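Side-chain contacts in putative uncharacterized protein (Ustilago maydis, PDB 4GNX), which binds single-stranded DNA as a subunit of replication protein A, using several OB-fold domains and carrying a zinc site: residues T367-M372 against Y400-R405; Y342-S347 against G375-L380; V276-E281 against F292-T297. All coordinates share one frame; numbering follows the deposited sequence.

Interaction 1 of 3, residues T367-M372 against Y400-R405. With nucleotides of chain G.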
loop_
_atom_site.group_PDB
_atom_site.type_symbol
_atom_site.label_atom_id
_atom_site.label_comp_id
_atom_site.label_asym_id
_atom_site.label_seq_id
_atom_site.Cartn_x
_atom_site.Cartn_y
_atom_site.Cartn_z
ATOM N N THR C 367 -0.204 23.242 -9.955
ATOM C CA THR C 367 0.203 23.331 -11.361
ATOM C C THR C 367 0.278 21.967 -12.032
ATOM O O THR C 367 -0.213 21.796 -13.144
ATOM C CB THR C 367 1.529 24.093 -11.554
ATOM O OG1 THR C 367 1.361 25.451 -11.143
ATOM C CG2 THR C 367 1.942 24.088 -13.012
ATOM N N GLN C 368 0.884 21.001 -11.354
ATOM C CA GLN C 368 0.929 19.645 -11.880
ATOM C C GLN C 368 -0.436 18.982 -11.823
ATOM O O GLN C 368 -0.736 18.090 -12.609
ATOM C CB GLN C 368 1.956 18.796 -11.142
ATOM C CG GLN C 368 1.784 18.801 -9.634
ATOM C CD GLN C 368 2.395 17.581 -8.971
ATOM O OE1 GLN C 368 2.298 16.453 -9.487
ATOM N NE2 GLN C 368 3.027 17.795 -7.811
ATOM N N LEU C 369 -1.274 19.415 -10.900
ATOM C CA LEU C 369 -2.603 18.857 -10.858
ATOM C C LEU C 369 -3.445 19.284 -12.053
ATOM O O LEU C 369 -4.437 18.645 -12.366
ATOM C CB LEU C 369 -3.289 19.180 -9.535
ATOM C CG LEU C 369 -3.338 17.958 -8.609
ATOM C CD1 LEU C 369 -1.962 17.507 -8.126
ATOM C CD2 LEU C 369 -4.230 18.223 -7.419
ATOM N N ILE C 370 -3.025 20.346 -12.736
ATOM C CA ILE C 370 -3.768 20.882 -13.880
ATOM C C ILE C 370 -2.917 20.869 -15.159
ATOM O O ILE C 370 -3.445 20.920 -16.270
ATOM C CB ILE C 370 -4.330 22.291 -13.558
ATOM C CG1 ILE C 370 -5.325 22.183 -12.398
ATOM C CG2 ILE C 370 -5.019 22.919 -14.768
ATOM C CD1 ILE C 370 -5.424 23.425 -11.554
ATOM N N GLY C 371 -1.601 20.764 -14.994
ATOM C CA GLY C 371 -0.673 20.625 -16.119
ATOM C C GLY C 371 -0.465 21.971 -16.766
ATOM O O GLY C 371 -0.218 22.056 -17.970
ATOM N N MET C 372 -0.557 23.021 -15.952
ATOM C CA MET C 372 -0.627 24.382 -16.446
ATOM C C MET C 372 -0.438 25.358 -15.300
ATOM O O MET C 372 -0.957 25.139 -14.211
ATOM C CB MET C 372 -2.009 24.589 -17.010
ATOM C CG MET C 372 -2.061 25.472 -18.213
ATOM S SD MET C 372 -3.767 25.630 -18.736
ATOM C CE MET C 372 -4.142 23.922 -19.143
ATOM N N TYR C 400 -3.178 10.169 -7.137
ATOM C CA TYR C 400 -1.942 10.722 -6.563
ATOM C C TYR C 400 -1.625 10.211 -5.188
ATOM O O TYR C 400 -2.529 9.899 -4.419
ATOM C CB TYR C 400 -2.009 12.260 -6.466
ATOM C CG TYR C 400 -2.159 12.945 -7.785
ATOM C CD1 TYR C 400 -3.407 13.133 -8.357
ATOM C CD2 TYR C 400 -1.053 13.377 -8.466
ATOM C CE1 TYR C 400 -3.543 13.741 -9.579
ATOM C CE2 TYR C 400 -1.171 13.992 -9.691
ATOM C CZ TYR C 400 -2.416 14.173 -10.241
ATOM O OH TYR C 400 -2.510 14.800 -11.460
ATOM N N MET C 401 -0.335 10.152 -4.874
ATOM C CA MET C 401 0.091 10.132 -3.491
ATOM C C MET C 401 0.107 11.564 -3.012
ATOM O O MET C 401 0.755 12.414 -3.613
ATOM C CB MET C 401 1.465 9.504 -3.326
ATOM C CG MET C 401 1.437 8.020 -2.949
ATOM S SD MET C 401 0.538 7.615 -1.424
ATOM C CE MET C 401 1.083 8.948 -0.353
ATOM N N PHE C 402 -0.629 11.837 -1.945
ATOM C CA PHE C 402 -0.702 13.179 -1.392
ATOM C C PHE C 402 -0.031 13.253 -0.034
ATOM O O PHE C 402 -0.345 12.496 0.878
ATOM C CB PHE C 402 -2.162 13.605 -1.213
ATOM C CG PHE C 402 -2.901 13.840 -2.486
ATOM C CD1 PHE C 402 -3.906 12.969 -2.879
ATOM C CD2 PHE C 402 -2.626 14.952 -3.271
ATOM C CE1 PHE C 402 -4.610 13.178 -4.051
ATOM C CE2 PHE C 402 -3.323 15.175 -4.444
ATOM C CZ PHE C 402 -4.322 14.287 -4.835
ATOM N N ASN C 403 0.883 14.187 0.104
ATOM C CA ASN C 403 1.503 14.436 1.380
ATOM C C ASN C 403 0.857 15.668 1.987
ATOM O O ASN C 403 0.852 16.745 1.389
ATOM C CB ASN C 403 3.009 14.630 1.213
ATOM C CG ASN C 403 3.735 14.605 2.533
ATOM O OD1 ASN C 403 3.338 13.877 3.440
ATOM N ND2 ASN C 403 4.791 15.410 2.663
ATOM N N CYS C 404 0.301 15.510 3.177
ATOM C CA CYS C 404 -0.509 16.570 3.752
ATOM C C CYS C 404 -0.199 16.899 5.188
ATOM O O CYS C 404 0.294 16.064 5.952
ATOM C CB CYS C 404 -1.990 16.209 3.699
ATOM S SG CYS C 404 -2.557 15.545 2.134
ATOM N N ARG C 405 -0.527 18.137 5.537
ATOM C CA ARG C 405 -0.640 18.571 6.914
ATOM C C ARG C 405 -2.120 18.844 7.196
ATOM O O ARG C 405 -2.898 19.140 6.281
ATOM C CB ARG C 405 0.216 19.819 7.161
ATOM C CG ARG C 405 0.378 20.722 5.937
ATOM C CD ARG C 405 1.316 21.894 6.195
ATOM N NE ARG C 405 0.719 22.867 7.108
ATOM C CZ ARG C 405 1.391 23.814 7.763
ATOM N NH1 ARG C 405 2.710 23.939 7.628
ATOM N NH2 ARG C 405 0.741 24.645 8.572
ATOM P P DT G 11 6.703 24.247 6.103
ATOM O OP1 DT G 11 5.325 24.238 5.544
ATOM O OP2 DT G 11 7.807 23.647 5.311
ATOM O "O5'" DT G 11 7.125 25.748 6.450
ATOM C "C5'" DT G 11 6.193 26.857 6.400
ATOM C "C4'" DT G 11 5.980 27.338 4.981
ATOM O "O4'" DT G 11 4.565 27.364 4.702
ATOM C "C3'" DT G 11 6.446 28.762 4.684
ATOM O "O3'" DT G 11 6.734 28.947 3.285
ATOM C "C2'" DT G 11 5.262 29.599 5.134
ATOM C "C1'" DT G 11 4.062 28.689 4.861
ATOM N N1 DT G 11 3.056 28.651 5.929
ATOM C C2 DT G 11 1.875 27.992 5.675
ATOM O O2 DT G 11 1.622 27.464 4.605
ATOM N N3 DT G 11 0.994 27.977 6.728
ATOM C C4 DT G 11 1.176 28.536 7.979
ATOM O O4 DT G 11 0.290 28.440 8.826
ATOM C C5 DT G 11 2.443 29.204 8.177
ATOM C C7 DT G 11 2.732 29.838 9.501
ATOM C C6 DT G 11 3.311 29.221 7.158
ATOM P P DT G 10 8.933 20.503 12.541
ATOM O OP1 DT G 10 10.411 20.592 12.392
ATOM O OP2 DT G 10 8.233 21.453 13.444
ATOM O "O5'" DT G 10 8.305 20.651 11.078
ATOM C "C5'" DT G 10 8.591 21.802 10.241
ATOM C "C4'" DT G 10 7.368 22.208 9.447
ATOM O "O4'" DT G 10 6.264 22.456 10.350
ATOM C "C3'" DT G 10 7.504 23.484 8.610
ATOM O "O3'" DT G 10 6.638 23.392 7.469
ATOM C "C2'" DT G 10 6.938 24.549 9.532
ATOM C "C1'" DT G 10 5.798 23.790 10.188
ATOM N N1 DT G 10 5.382 24.295 11.511
ATOM C C2 DT G 10 4.395 25.254 11.557
ATOM O O2 DT G 10 3.862 25.712 10.559
ATOM N N3 DT G 10 4.055 25.663 12.824
ATOM C C4 DT G 10 4.588 25.218 14.018
ATOM O O4 DT G 10 4.182 25.679 15.080
ATOM C C5 DT G 10 5.616 24.208 13.895
ATOM C C7 DT G 10 6.256 23.666 15.135
ATOM C C6 DT G 10 5.956 23.802 12.665
#

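Interaction 2 of 3, residues Y342-S347 against G375-L380. With nucleotides of chain G.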
loop_
_atom_site.group_PDB
_atom_site.type_symbol
_atom_site.label_atom_id
_atom_site.label_comp_id
_atom_site.label_asym_id
_atom_site.label_seq_id
_atom_site.Cartn_x
_atom_site.Cartn_y
_atom_site.Cartn_z
ATOM N N TYR C 342 -0.807 35.418 -11.542
ATOM C CA TYR C 342 -1.899 34.561 -11.107
ATOM C C TYR C 342 -1.356 33.364 -10.369
ATOM O O TYR C 342 -0.501 32.655 -10.873
ATOM C CB TYR C 342 -2.776 34.146 -12.283
ATOM C CG TYR C 342 -3.462 35.317 -12.967
ATOM C CD1 TYR C 342 -2.924 35.875 -14.131
ATOM C CD2 TYR C 342 -4.639 35.872 -12.449
ATOM C CE1 TYR C 342 -3.541 36.940 -14.771
ATOM C CE2 TYR C 342 -5.266 36.939 -13.085
ATOM C CZ TYR C 342 -4.711 37.470 -14.243
ATOM O OH TYR C 342 -5.310 38.537 -14.888
ATOM N N ARG C 343 -1.836 33.175 -9.153
ATOM C CA ARG C 343 -1.423 32.051 -8.340
ATOM C C ARG C 343 -2.631 31.188 -7.993
ATOM O O ARG C 343 -3.748 31.685 -7.890
ATOM C CB ARG C 343 -0.738 32.536 -7.061
ATOM C CG ARG C 343 0.622 33.159 -7.278
ATOM C CD ARG C 343 1.401 33.279 -5.976
ATOM N NE ARG C 343 2.183 32.083 -5.631
ATOM C CZ ARG C 343 3.365 31.760 -6.162
ATOM N NH1 ARG C 343 3.938 32.514 -7.097
ATOM N NH2 ARG C 343 3.986 30.664 -5.758
ATOM N N TYR C 344 -2.396 29.898 -7.810
ATOM C CA TYR C 344 -3.466 28.974 -7.447
ATOM C C TYR C 344 -3.825 29.041 -5.976
ATOM O O TYR C 344 -2.967 29.229 -5.111
ATOM C CB TYR C 344 -3.105 27.526 -7.806
ATOM C CG TYR C 344 -3.220 27.185 -9.283
ATOM C CD1 TYR C 344 -2.102 26.781 -10.022
ATOM C CD2 TYR C 344 -4.441 27.271 -9.946
ATOM C CE1 TYR C 344 -2.200 26.467 -11.369
ATOM C CE2 TYR C 344 -4.542 26.964 -11.294
ATOM C CZ TYR C 344 -3.419 26.566 -11.994
ATOM O OH TYR C 344 -3.529 26.264 -13.327
ATOM N N ILE C 345 -5.119 28.891 -5.723
ATOM C CA ILE C 345 -5.658 28.584 -4.398
ATOM C C ILE C 345 -6.614 27.401 -4.537
ATOM O O ILE C 345 -7.811 27.500 -4.299
ATOM C CB ILE C 345 -6.319 29.814 -3.750
ATOM C CG1 ILE C 345 -6.963 30.705 -4.832
ATOM C CG2 ILE C 345 -5.261 30.575 -2.975
ATOM C CD1 ILE C 345 -7.759 31.902 -4.334
ATOM N N LEU C 346 -6.048 26.278 -4.936
ATOM C CA LEU C 346 -6.802 25.115 -5.346
ATOM C C LEU C 346 -7.655 24.487 -4.242
ATOM O O LEU C 346 -7.169 24.189 -3.148
ATOM C CB LEU C 346 -5.831 24.071 -5.869
ATOM C CG LEU C 346 -6.419 22.763 -6.395
ATOM C CD1 LEU C 346 -6.455 22.837 -7.913
ATOM C CD2 LEU C 346 -5.548 21.599 -5.942
ATOM N N SER C 347 -8.928 24.274 -4.548
ATOM C CA SER C 347 -9.798 23.520 -3.663
ATOM C C SER C 347 -10.242 22.239 -4.364
ATOM O O SER C 347 -11.029 22.286 -5.319
ATOM C CB SER C 347 -11.013 24.354 -3.284
ATOM O OG SER C 347 -11.465 23.999 -1.995
ATOM N N GLY C 375 -1.453 31.341 -14.793
ATOM C CA GLY C 375 -1.447 32.296 -15.894
ATOM C C GLY C 375 -1.969 31.667 -17.170
ATOM O O GLY C 375 -2.813 32.254 -17.861
ATOM N N GLU C 376 -1.480 30.460 -17.466
ATOM C CA GLU C 376 -1.870 29.723 -18.673
ATOM C C GLU C 376 -3.364 29.365 -18.648
ATOM O O GLU C 376 -4.059 29.393 -19.673
ATOM C CB GLU C 376 -1.035 28.448 -18.806
ATOM C CG GLU C 376 0.454 28.632 -19.089
ATOM C CD GLU C 376 1.248 27.319 -19.019
ATOM O OE1 GLU C 376 1.362 26.734 -17.913
ATOM O OE2 GLU C 376 1.778 26.872 -20.068
ATOM N N LEU C 377 -3.845 29.023 -17.463
ATOM C CA LEU C 377 -5.236 28.687 -17.280
ATOM C C LEU C 377 -6.124 29.888 -17.558
ATOM O O LEU C 377 -7.132 29.782 -18.266
ATOM C CB LEU C 377 -5.461 28.213 -15.852
ATOM C CG LEU C 377 -6.371 27.011 -15.655
ATOM C CD1 LEU C 377 -7.233 27.291 -14.448
ATOM C CD2 LEU C 377 -7.230 26.703 -16.872
ATOM N N HIS C 378 -5.723 31.028 -16.988
ATOM C CA HIS C 378 -6.426 32.304 -17.099
ATOM C C HIS C 378 -6.644 32.692 -18.530
ATOM O O HIS C 378 -7.754 33.010 -18.932
ATOM C CB HIS C 378 -5.627 33.373 -16.364
ATOM C CG HIS C 378 -6.266 34.729 -16.389
ATOM N ND1 HIS C 378 -5.790 35.733 -17.145
ATOM C CD2 HIS C 378 -7.395 35.225 -15.734
ATOM C CE1 HIS C 378 -6.572 36.821 -16.987
ATOM N NE2 HIS C 378 -7.550 36.511 -16.118
ATOM N N LYS C 379 -5.576 32.639 -19.313
ATOM C CA LYS C 379 -5.630 32.957 -20.725
ATOM C C LYS C 379 -6.599 32.032 -21.463
ATOM O O LYS C 379 -7.355 32.465 -22.338
ATOM C CB LYS C 379 -4.229 32.827 -21.305
ATOM C CG LYS C 379 -4.044 33.467 -22.664
ATOM C CD LYS C 379 -2.620 33.247 -23.134
ATOM C CE LYS C 379 -2.573 33.023 -24.633
ATOM N NZ LYS C 379 -1.823 31.765 -24.904
ATOM N N LEU C 380 -6.568 30.756 -21.090
ATOM C CA LEU C 380 -7.410 29.737 -21.691
ATOM C C LEU C 380 -8.869 30.024 -21.418
ATOM O O LEU C 380 -9.724 29.777 -22.268
ATOM C CB LEU C 380 -7.026 28.374 -21.142
ATOM C CG LEU C 380 -7.690 27.127 -21.742
ATOM C CD1 LEU C 380 -7.287 26.912 -23.194
ATOM C CD2 LEU C 380 -7.346 25.902 -20.898
ATOM P P DT G 18 -20.739 24.576 0.552
ATOM O OP1 DT G 18 -21.780 25.633 0.457
ATOM O OP2 DT G 18 -21.025 23.328 1.305
ATOM O "O5'" DT G 18 -20.325 24.179 -0.934
ATOM C "C5'" DT G 18 -20.161 25.185 -1.957
ATOM C "C4'" DT G 18 -18.908 24.915 -2.758
ATOM O "O4'" DT G 18 -17.780 24.944 -1.864
ATOM C "C3'" DT G 18 -18.864 23.544 -3.434
ATOM O "O3'" DT G 18 -19.331 23.578 -4.795
ATOM C "C2'" DT G 18 -17.411 23.111 -3.318
ATOM C "C1'" DT G 18 -16.769 24.069 -2.321
ATOM N N1 DT G 18 -16.160 23.441 -1.137
ATOM C C2 DT G 18 -14.843 23.736 -0.874
ATOM O O2 DT G 18 -14.165 24.457 -1.589
ATOM N N3 DT G 18 -14.340 23.148 0.260
ATOM C C4 DT G 18 -15.012 22.324 1.141
ATOM O O4 DT G 18 -14.427 21.870 2.120
ATOM C C5 DT G 18 -16.396 22.067 0.812
ATOM C C7 DT G 18 -17.203 21.181 1.709
ATOM C C6 DT G 18 -16.897 22.638 -0.293
#

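Interaction 3 of 3, residues V276-E281 against F292-T297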
loop_
_atom_site.group_PDB
_atom_site.type_symbol
_atom_site.label_atom_id
_atom_site.label_comp_id
_atom_site.label_asym_id
_atom_site.label_seq_id
_atom_site.Cartn_x
_atom_site.Cartn_y
_atom_site.Cartn_z
ATOM N N VAL C 276 -10.833 7.521 5.732
ATOM C CA VAL C 276 -11.613 7.215 6.905
ATOM C C VAL C 276 -10.727 7.296 8.150
ATOM O O VAL C 276 -11.159 7.823 9.179
ATOM C CB VAL C 276 -12.354 5.876 6.804
ATOM C CG1 VAL C 276 -11.394 4.697 6.821
ATOM C CG2 VAL C 276 -13.353 5.762 7.938
ATOM N N GLN C 277 -9.487 6.810 8.038
ATOM C CA GLN C 277 -8.556 6.842 9.166
ATOM C C GLN C 277 -8.263 8.275 9.574
ATOM O O GLN C 277 -8.348 8.609 10.754
ATOM C CB GLN C 277 -7.263 6.112 8.852
ATOM C CG GLN C 277 -7.439 4.612 8.786
ATOM C CD GLN C 277 -6.189 3.903 8.347
ATOM O OE1 GLN C 277 -5.525 4.308 7.394
ATOM N NE2 GLN C 277 -5.862 2.827 9.038
ATOM N N VAL C 278 -7.971 9.126 8.592
ATOM C CA VAL C 278 -7.674 10.525 8.854
ATOM C C VAL C 278 -8.768 11.185 9.671
ATOM O O VAL C 278 -8.464 11.807 10.692
ATOM C CB VAL C 278 -7.433 11.320 7.562
ATOM C CG1 VAL C 278 -7.186 12.796 7.875
ATOM C CG2 VAL C 278 -6.250 10.730 6.797
ATOM N N LYS C 279 -10.028 11.025 9.252
ATOM C CA LYS C 279 -11.177 11.571 9.993
ATOM C C LYS C 279 -11.451 10.875 11.335
ATOM O O LYS C 279 -11.688 11.548 12.331
ATOM C CB LYS C 279 -12.428 11.553 9.128
ATOM C CG LYS C 279 -12.355 12.448 7.905
ATOM C CD LYS C 279 -13.096 11.793 6.754
ATOM C CE LYS C 279 -13.484 12.776 5.666
ATOM N NZ LYS C 279 -14.526 13.721 6.139
ATOM N N ASP C 280 -11.401 9.538 11.364
ATOM C CA ASP C 280 -11.666 8.758 12.589
ATOM C C ASP C 280 -10.670 9.052 13.693
ATOM O O ASP C 280 -11.007 8.990 14.871
ATOM C CB ASP C 280 -11.636 7.255 12.320
ATOM C CG ASP C 280 -12.901 6.739 11.639
ATOM O OD1 ASP C 280 -13.772 7.568 11.256
ATOM O OD2 ASP C 280 -13.016 5.488 11.494
ATOM N N GLU C 281 -9.436 9.362 13.308
ATOM C CA GLU C 281 -8.386 9.673 14.267
ATOM C C GLU C 281 -8.356 11.151 14.639
ATOM O O GLU C 281 -7.499 11.574 15.410
ATOM C CB GLU C 281 -7.031 9.234 13.726
ATOM C CG GLU C 281 -6.894 7.737 13.535
ATOM C CD GLU C 281 -5.931 7.386 12.413
ATOM O OE1 GLU C 281 -5.264 8.320 11.899
ATOM O OE2 GLU C 281 -5.849 6.179 12.038
ATOM N N PHE C 292 0.303 13.311 7.117
ATOM C CA PHE C 292 -0.082 12.018 6.597
ATOM C C PHE C 292 0.083 11.942 5.096
ATOM O O PHE C 292 0.202 12.960 4.430
ATOM C CB PHE C 292 -1.529 11.701 6.977
ATOM C CG PHE C 292 -2.533 12.689 6.444
ATOM C CD1 PHE C 292 -3.112 12.512 5.178
ATOM C CD2 PHE C 292 -2.925 13.789 7.209
ATOM C CE1 PHE C 292 -4.056 13.417 4.695
ATOM C CE2 PHE C 292 -3.861 14.698 6.729
ATOM C CZ PHE C 292 -4.434 14.512 5.474
ATOM N N ASN C 293 0.095 10.708 4.596
ATOM C CA ASN C 293 0.056 10.387 3.172
ATOM C C ASN C 293 -1.226 9.662 2.831
ATOM O O ASN C 293 -1.667 8.805 3.578
ATOM C CB ASN C 293 1.248 9.513 2.794
ATOM C CG ASN C 293 2.537 10.305 2.690
ATOM O OD1 ASN C 293 2.539 11.459 2.239
ATOM N ND2 ASN C 293 3.650 9.695 3.110
ATOM N N VAL C 294 -1.824 10.020 1.704
ATOM C CA VAL C 294 -3.035 9.353 1.207
ATOM C C VAL C 294 -2.980 9.118 -0.310
ATOM O O VAL C 294 -2.723 10.029 -1.086
ATOM C CB VAL C 294 -4.319 10.128 1.586
ATOM C CG1 VAL C 294 -5.520 9.619 0.825
ATOM C CG2 VAL C 294 -4.621 9.962 3.048
ATOM N N ARG C 295 -3.199 7.879 -0.722
ATOM C CA ARG C 295 -3.437 7.583 -2.129
ATOM C C ARG C 295 -4.895 7.940 -2.375
ATOM O O ARG C 295 -5.777 7.356 -1.740
ATOM C CB ARG C 295 -3.234 6.096 -2.397
ATOM C CG ARG C 295 -2.792 5.792 -3.808
ATOM C CD ARG C 295 -2.918 4.325 -4.220
ATOM N NE ARG C 295 -2.283 3.321 -3.355
ATOM C CZ ARG C 295 -0.972 3.180 -3.171
ATOM N NH1 ARG C 295 -0.098 4.004 -3.738
ATOM N NH2 ARG C 295 -0.530 2.211 -2.388
ATOM N N ALA C 296 -5.161 8.907 -3.251
ATOM C CA ALA C 296 -6.541 9.267 -3.578
ATOM C C ALA C 296 -6.694 9.737 -5.007
ATOM O O ALA C 296 -5.696 10.049 -5.677
ATOM C CB ALA C 296 -7.074 10.306 -2.619
ATOM N N THR C 297 -7.940 9.774 -5.473
ATOM C CA THR C 297 -8.226 10.154 -6.843
ATOM C C THR C 297 -8.874 11.512 -6.835
ATOM O O THR C 297 -9.806 11.748 -6.056
ATOM C CB THR C 297 -9.196 9.175 -7.516
ATOM O OG1 THR C 297 -8.607 7.869 -7.551
ATOM C CG2 THR C 297 -9.500 9.612 -8.913
#

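Interaction 1 of 3, residues T367-M372 against Y400-R405
L369 lays its CD1 methyl over one face of the Y400 ring. L369 CD1 is 4.1 Å from the centroid of the Y400 ring and 17° off the ring normal, a CH-pi contact. The methyl sits toward the rim, with L369 CD1 nearest to Y400 CE2 at 3.9 Å. The leucine and tyrosine side chains run alongside each other, pointing opposite ways. Y400 has CG beside its backbone N and anti to the carbonyl carbon (chi1 -62°), and its ring reaches the helix 363-370. The other methyl of L369 serves a second ring: L369 CD2 lies 4.4 Å from F402 CE2, at the edge and near the ring plane. One leucine thus touches two aromatic side chains that project from the same side of strand 398-411. Q368 borders the Y400 ring obliquely through OE1, while its NE2 is hydrogen-bonded to A424 O on strand 414-426. Farther along the strand, R405 brings NH1 to 3.4 Å from OP1 of DT11 of chain G, close to the DNA backbone. Around G371 the chain leaves the helix with positive phi. The arrangement is typical of the OB fold, where a helix between the third and fourth strands packs against the bottom of the barrel.

Interaction 2 of 3, residues Y342-S347 against G375-L380
Y342 starts beside the helix, with Y342 CB 4.0 Å from G375 N. Its CG stands anti to the carbonyl carbon, beside the backbone N, and the ring extends from there to H378. CD1 lies near ND1 and CG of the imidazole. Y342 CE1 is closer, 3.5 Å from H378 ND1. On the other side of the ring, CE2 faces H378 CD2 and NE2. CZ lies over the centre of the imidazole. At the tip, Y342 OH remains over the imidazole face, 3.3 Å from H378 NE2. The result is an offset (parallel-displaced) stack, with the centroids of the Y342 and H378 rings 3.9 Å apart and their planes at 23°. The imidazole covers the rim and hydroxyl end of the tyrosine. H378 reaches this place with CG anti to its backbone N (chi1 -179°).

Y344 makes the second, more buried part of the contact. Its OH meets CB and CG of L377, while L377 CD1 sits at the ring edge, 4.2 Å from Y344 CE2. This tyrosine and leucine stand roughly perpendicular. The same OH is hydrogen-bonded to M372 O, so its polar end is satisfied just before the helix. At the far end of the strand, S347 OG donates a 2.8 Å hydrogen bond to O2 of DT18 of chain G, so this strand also touches a thymine base.

The axes of segments 342-347 and 375-380, on strand 341-352 and helix 374-381, run at 98° to each other. Y344 also packs on helix 363-370. L377 continues to L306 of strand 290-310 and to F388 of helix 385-395.

Interaction 3 of 3, residues V276-E281 against F292-T297
The helix 276-280 passes beside strand 292-297, and the backbones come nearest at V278 CA and F292 CA, 8.1 Å apart. Both side chains leave the backbone toward the other segment, and they meet at about a right angle. V278 sets both methyls against the F292 ring. V278 CG2 is over one face, 4.1 Å from the centroid of the F292 ring and 15° off the normal. It is a CH-pi contact, with F292 CD1 4.0 Å from V278 CG2. V278 CG1 lies over the same face, toward CE2 and CZ, 4.0 Å from F292 CZ. Both methyls rest on that face side by side. CG1 is anti to the backbone N (chi1 177°), which places CG2 beside that N. F292 has CG between its backbone N and carbonyl carbon (chi1 60°), and this torsion turns the ring to present its face to the helix. V294, two residues on and on the same side of the strand, adds a smaller contact: V294 CG2 is 4.2 Å from V278 CG2. V278 and F292 both also touch Y419 of strand 414-426, and V278 packs on L283 as well. The helix thus covers part of the sheet that includes strands 290-310 and 414-426. Across the two segments there is no hydrogen bond. The contact is wholly apolar, and its three touching residues are buried. What joins helix to strand here is the fit of methyl groups to a ring face, consistent with hydrophobic burial.

The three contacts pack helices against one antiparallel sheet. Interactions 1 and 3 are buried and almost wholly apolar. They meet through backbone pairing of neighbouring strands: C404 with F292 and F402 with V294. Interaction 2 is only partly buried. Its outer half is a tyrosine-histidine stack, unlike the aliphatic-on-ring packing of the other two. Interactions 1 and 2 use consecutive helices, 363-370 and 374-381. They touch where Y344 lies near T367 and I370 and where M372 packs on L377. M372 O also probably accepts a hydrogen bond from Y344 OH, joining them. Interactions 2 and 3 do not touch, though strands 341-352 and 290-310 are neighbours. Segments of interactions 1 and 2 also approach the bound DNA directly.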